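Local coordinates for protein acetyltransferase (Klebsiella pneumoniae, PDB 5XUN) that probably transfers an acetyl group from acetyl-CoA to glycyl-tRNA(Gly), as the toxin of a toxin-antitoxin system, at residues 101-104 with 105-108; 116-119 with 120-123. The protein carries 1 engineered substitution. All coordinates share one frame; numbering follows the deposited sequence.

Contacts 1 and 2 follow one another along the chain of the GNAT domain: contact 1 leads into helix 108-126, on which contact 2 lies. Contact 1 is the turn that holds the pyrophosphate of acetyl coenzyme A; contact 2 is two turns in the middle of the helix, packed between the central sheet and helix 165-171, with V119 also touching the second subunit. Their centres lie 23 Å apart, and their nearest atoms come to about 9 Å without touching. The cofactor belongs to contact 1, whereas in contact 2 the side chain of V116 stays about 10 Å from it. One helix thus presents its N-terminal end to the phosphates and its middle to the hydrophobic core.

Contact 1: residues 101-104 with 105-108; sequences KSVQ and GQGW. With ACO (acetyl coenzyme *a), chain E.
V103 meets W108 across the turn, their side chains crossing at about a right angle. Its CG2 methyl sits 3.4 Å from W108 NE1 and is also against CD1, while V103 O approaches the indole at its edge, in the ring plane, 3.3 Å from W108 CD1. The valine torsion explains the touch: CG2 is anti to the backbone N (CG1 at chi1 82°), which carries it to the indole. Q106 folds over the same side, its amide near V103 O, and takes a weak bond from W108 NE1 to its own OE1.

One ordered water joins the backbone of the turn to the cofactor. Water 1 donates to V103 O (2.9 Å) and to cofactor O1A (3.2 Å), and accepts from Q106 N and from W108 N, so a single molecule ties both halves of the turn to the ligand. The two phosphates are each gripped directly: G107 N donates a hydrogen bond to O1A (2.6 Å), and G105 N donates one to O5A (3.1 Å). This is the Q-x-x-G-x-G pyrophosphate loop of GNAT enzymes. Both glycines have positive phi, and G107 passes close to the adenine. G109 N and E110 N add further hydrogen bonds to the cofactor.

Q104 runs the other way, alongside the pantetheine arm. Its chain is extended beyond CG (chi2 -176°), laying NE2 3.5 Å from O9P, but the amide is held by NE2 bonds to I99 O and C23 O.

Farther out, V103 and W108 rest on L5, and V103 also on L60 of strand 59-71. The turn links the end of strand 88-99 to helix 108-126, with G107 at the N-cap.

Contact 2: residues 116-119 with 120-123; sequences VMRV and VWGA
V116 meets V120 one turn on in helix 108-126, an i to i+4 contact within the crossover helix of the beta-alpha-beta unit formed with strands 88-99 and 131-135. Four regular backbone bonds run through these two turns, from V120 N to V116 O (2.9 Å), W121 N to M117 O, G122 N to R118 O and A123 N to V119 O.

On the sheet side V116 and V120 lie side by side and point the same way, with V116 CG1 4.2 Å from V120 CG2. With CG1 of V120 anti to the backbone N (chi1 170°), its other methyl lies beside that N, and V120 CG2 comes 3.4 Å from V116 O. Both valines reach L132, while I168 of helix 165-171 touches V120 and M117. V119 faces Y63 and L65, and it also packs on A126 of the second subunit.

R118 and W121 run alongside each other on another side. R118 NH1 comes to the edge of the indole, near its plane, 4.2 Å from W121 CZ3, and the planes of guanidinium and ring stand 77° apart. The ring itself stacks on F172 and makes a cation-pi contact with K125.

The chemistry therefore divides round the helix: the aliphatic side chains are shared between the sheet, helix 165-171 and the neighbouring subunit, whereas R118 comes only loosely to the ring edge and its charge does not lie over the indole.

Contact 1: residues 101-104 with 105-108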
loop_
_atom_site.group_PDB
_atom_site.type_symbol
_atom_site.label_atom_id
_atom_site.label_comp_id
_atom_site.label_asym_id
_atom_site.label_seq_id
_atom_site.Cartn_x
_atom_site.Cartn_y
_atom_site.Cartn_z
ATOM N N LYS B 101 -15.866 24.660 4.116
ATOM C CA LYS B 101 -16.695 25.237 5.177
ATOM C C LYS B 101 -18.159 25.333 4.769
ATOM O O LYS B 101 -19.055 25.107 5.590
ATOM C CB LYS B 101 -16.193 26.635 5.542
ATOM C CG LYS B 101 -14.928 26.725 6.375
ATOM C CD LYS B 101 -14.593 28.210 6.586
ATOM C CE LYS B 101 -13.473 28.436 7.592
ATOM N NZ LYS B 101 -13.927 28.244 9.002
ATOM N N SER B 102 -18.421 25.658 3.501
ATOM C CA SER B 102 -19.798 25.824 3.049
ATOM C C SER B 102 -20.628 24.568 3.249
ATOM O O SER B 102 -21.861 24.642 3.216
ATOM C CB SER B 102 -19.836 26.207 1.568
ATOM O OG SER B 102 -19.705 25.059 0.747
ATOM N N VAL B 103 -19.989 23.414 3.414
ATOM C CA VAL B 103 -20.737 22.168 3.435
ATOM C C VAL B 103 -20.323 21.273 4.607
ATOM O O VAL B 103 -20.717 20.104 4.677
ATOM C CB VAL B 103 -20.600 21.475 2.057
ATOM C CG1 VAL B 103 -19.317 20.682 1.924
ATOM C CG2 VAL B 103 -21.806 20.631 1.738
ATOM N N GLN B 104 -19.599 21.829 5.576
ATOM C CA GLN B 104 -19.257 21.083 6.784
ATOM C C GLN B 104 -20.465 20.890 7.706
ATOM O O GLN B 104 -21.492 21.565 7.589
ATOM C CB GLN B 104 -18.150 21.789 7.561
ATOM C CG GLN B 104 -16.834 21.821 6.834
ATOM C CD GLN B 104 -15.737 22.427 7.662
ATOM O OE1 GLN B 104 -15.952 22.817 8.809
ATOM N NE2 GLN B 104 -14.550 22.532 7.080
ATOM N N GLY B 105 -20.322 19.936 8.631
ATOM C CA GLY B 105 -21.338 19.636 9.628
ATOM C C GLY B 105 -22.568 18.911 9.134
ATOM O O GLY B 105 -23.601 18.935 9.811
ATOM N N GLN B 106 -22.503 18.235 7.991
ATOM C CA GLN B 106 -23.618 17.475 7.442
ATOM C C GLN B 106 -23.298 16.001 7.254
ATOM O O GLN B 106 -24.094 15.286 6.635
ATOM C CB GLN B 106 -24.043 18.048 6.095
ATOM C CG GLN B 106 -24.452 19.485 6.119
ATOM C CD GLN B 106 -24.633 20.000 4.726
ATOM O OE1 GLN B 106 -24.974 19.270 3.797
ATOM N NE2 GLN B 106 -24.370 21.275 4.567
ATOM N N GLY B 107 -22.149 15.535 7.748
ATOM C CA GLY B 107 -21.771 14.159 7.526
ATOM C C GLY B 107 -20.933 13.903 6.291
ATOM O O GLY B 107 -20.616 12.737 6.015
ATOM N N TRP B 108 -20.576 14.940 5.526
ATOM C CA TRP B 108 -19.749 14.710 4.341
ATOM C C TRP B 108 -18.375 14.196 4.732
ATOM O O TRP B 108 -17.806 13.341 4.042
ATOM C CB TRP B 108 -19.632 15.978 3.496
ATOM C CG TRP B 108 -20.895 16.335 2.798
ATOM C CD1 TRP B 108 -21.651 17.458 2.979
ATOM C CD2 TRP B 108 -21.569 15.550 1.807
ATOM N NE1 TRP B 108 -22.750 17.424 2.150
ATOM C CE2 TRP B 108 -22.724 16.259 1.426
ATOM C CE3 TRP B 108 -21.307 14.317 1.206
ATOM C CZ2 TRP B 108 -23.610 15.780 0.468
ATOM C CZ3 TRP B 108 -22.193 13.840 0.260
ATOM C CH2 TRP B 108 -23.328 14.568 -0.100
HETATM N N1A ACO E . -24.398 11.867 9.200
HETATM C C2A ACO E . -23.444 12.134 10.117
HETATM N N3A ACO E . -23.316 13.316 10.753
HETATM C C4A ACO E . -24.171 14.339 10.497
HETATM C C5A ACO E . -25.242 14.119 9.503
HETATM C C6A ACO E . -25.317 12.794 8.846
HETATM N N6A ACO E . -26.278 12.532 7.926
HETATM N N7A ACO E . -25.945 15.260 9.425
HETATM C C8A ACO E . -25.374 16.130 10.285
HETATM N N9A ACO E . -24.332 15.594 10.942
HETATM C C1B ACO E . -23.503 16.339 11.937
HETATM C C2B ACO E . -23.441 15.704 13.321
HETATM O O2B ACO E . -24.326 16.379 14.227
HETATM C C3B ACO E . -21.995 15.871 13.751
HETATM O O3B ACO E . -21.861 17.055 14.534
HETATM P P3B ACO E . -20.816 17.169 15.759
HETATM O O7A ACO E . -21.530 16.517 16.920
HETATM O O8A ACO E . -19.599 16.410 15.285
HETATM O O9A ACO E . -20.598 18.657 15.906
HETATM C C4B ACO E . -21.221 16.094 12.458
HETATM O O4B ACO E . -22.164 16.436 11.441
HETATM C C5B ACO E . -20.427 14.878 11.990
HETATM O O5B ACO E . -19.249 15.343 11.334
HETATM P P1A ACO E . -19.170 15.507 9.732
HETATM O O1A ACO E . -20.235 16.470 9.277
HETATM O O2A ACO E . -19.071 14.153 9.078
HETATM O O3A ACO E . -17.734 16.205 9.617
HETATM P P2A ACO E . -17.464 17.487 8.687
HETATM O O4A ACO E . -18.241 17.369 7.403
HETATM O O5A ACO E . -17.576 18.738 9.524
HETATM O O6A ACO E . -15.909 17.218 8.377
HETATM C CBP ACO E . -13.642 17.618 8.942
HETATM C CCP ACO E . -14.988 17.148 9.463
HETATM C CDP ACO E . -13.310 16.899 7.642
HETATM C CEP ACO E . -12.569 17.349 9.985
HETATM C CAP ACO E . -13.809 19.119 8.731
HETATM O OAP ACO E . -14.044 19.721 10.010
HETATM C C9P ACO E . -12.600 19.755 8.116
HETATM O O9P ACO E . -12.435 19.769 6.903
HETATM N N8P ACO E . -11.759 20.306 8.979
HETATM C C7P ACO E . -10.724 21.228 8.569
HETATM C C6P ACO E . -9.510 20.502 8.010
HETATM C C5P ACO E . -9.193 19.333 8.907
HETATM O O5P ACO E . -8.849 19.513 10.065
HETATM N N4P ACO E . -9.323 18.131 8.351
HETATM C C3P ACO E . -9.158 16.912 9.116
HETATM C C2P ACO E . -7.698 16.594 9.398
HETATM S S1P ACO E . -7.209 15.265 8.351
HETATM C C ACO E . -5.926 14.754 9.261
HETATM O O ACO E . -5.849 15.172 10.400
HETATM C CH3 ACO E . -4.925 13.816 8.648
HETATM O O HOH W 1 -20.095 17.749 6.325
#

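Contact 2: residues 116-119 with 120-123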
loop_
_atom_site.group_PDB
_atom_site.type_symbol
_atom_site.label_atom_id
_atom_site.label_comp_id
_atom_site.label_asym_id
_atom_site.label_seq_id
_atom_site.Cartn_x
_atom_site.Cartn_y
_atom_site.Cartn_z
ATOM N N VAL B 116 -13.054 6.173 1.868
ATOM C CA VAL B 116 -11.684 5.743 2.150
ATOM C C VAL B 116 -11.659 4.268 2.517
ATOM O O VAL B 116 -10.825 3.499 2.025
ATOM C CB VAL B 116 -11.066 6.587 3.277
ATOM C CG1 VAL B 116 -9.706 5.985 3.708
ATOM C CG2 VAL B 116 -10.950 8.057 2.872
ATOM N N MET B 117 -12.565 3.858 3.412
ATOM C CA MET B 117 -12.581 2.477 3.884
ATOM C C MET B 117 -12.758 1.498 2.734
ATOM O O MET B 117 -12.108 0.450 2.697
ATOM C CB MET B 117 -13.694 2.281 4.910
ATOM C CG MET B 117 -13.525 3.069 6.182
ATOM S SD MET B 117 -11.883 2.863 6.866
ATOM C CE MET B 117 -12.056 3.760 8.407
ATOM N N ARG B 118 -13.645 1.819 1.793
ATOM C CA ARG B 118 -13.890 0.917 0.676
ATOM C C ARG B 118 -12.662 0.809 -0.223
ATOM O O ARG B 118 -12.359 -0.275 -0.740
ATOM C CB ARG B 118 -15.110 1.387 -0.112
ATOM C CG ARG B 118 -15.458 0.492 -1.280
ATOM C CD ARG B 118 -16.692 0.982 -2.013
ATOM N NE ARG B 118 -17.916 0.778 -1.243
ATOM C CZ ARG B 118 -18.511 -0.401 -1.081
ATOM N NH1 ARG B 118 -17.997 -1.495 -1.630
ATOM N NH2 ARG B 118 -19.622 -0.487 -0.364
ATOM N N VAL B 119 -11.949 1.921 -0.429
ATOM C CA VAL B 119 -10.735 1.883 -1.238
ATOM C C VAL B 119 -9.671 1.040 -0.552
ATOM O O VAL B 119 -9.011 0.209 -1.184
ATOM C CB VAL B 119 -10.227 3.308 -1.526
ATOM C CG1 VAL B 119 -8.859 3.256 -2.179
ATOM C CG2 VAL B 119 -11.213 4.058 -2.406
ATOM N N VAL B 120 -9.481 1.251 0.749
ATOM C CA VAL B 120 -8.465 0.506 1.486
ATOM C C VAL B 120 -8.839 -0.968 1.569
ATOM O O VAL B 120 -7.967 -1.850 1.547
ATOM C CB VAL B 120 -8.263 1.127 2.877
ATOM C CG1 VAL B 120 -7.395 0.234 3.750
ATOM C CG2 VAL B 120 -7.638 2.511 2.729
ATOM N N TRP B 121 -10.135 -1.256 1.689
ATOM C CA TRP B 121 -10.590 -2.639 1.672
ATOM C C TRP B 121 -10.206 -3.313 0.364
ATOM O O TRP B 121 -9.567 -4.371 0.366
ATOM C CB TRP B 121 -12.103 -2.689 1.882
ATOM C CG TRP B 121 -12.670 -4.063 1.919
ATOM C CD1 TRP B 121 -12.240 -5.111 2.679
ATOM C CD2 TRP B 121 -13.794 -4.541 1.171
ATOM N NE1 TRP B 121 -13.021 -6.214 2.444
ATOM C CE2 TRP B 121 -13.983 -5.889 1.520
ATOM C CE3 TRP B 121 -14.657 -3.956 0.239
ATOM C CZ2 TRP B 121 -15.000 -6.665 0.969
ATOM C CZ3 TRP B 121 -15.666 -4.727 -0.308
ATOM C CH2 TRP B 121 -15.829 -6.067 0.057
ATOM N N GLY B 122 -10.527 -2.671 -0.764
ATOM C CA GLY B 122 -10.108 -3.199 -2.051
ATOM C C GLY B 122 -8.608 -3.407 -2.128
ATOM O O GLY B 122 -8.140 -4.439 -2.618
ATOM N N ALA B 123 -7.837 -2.432 -1.631
ATOM C CA ALA B 123 -6.383 -2.519 -1.678
ATOM C C ALA B 123 -5.854 -3.656 -0.814
ATOM O O ALA B 123 -4.876 -4.317 -1.184
ATOM C CB ALA B 123 -5.769 -1.189 -1.247
#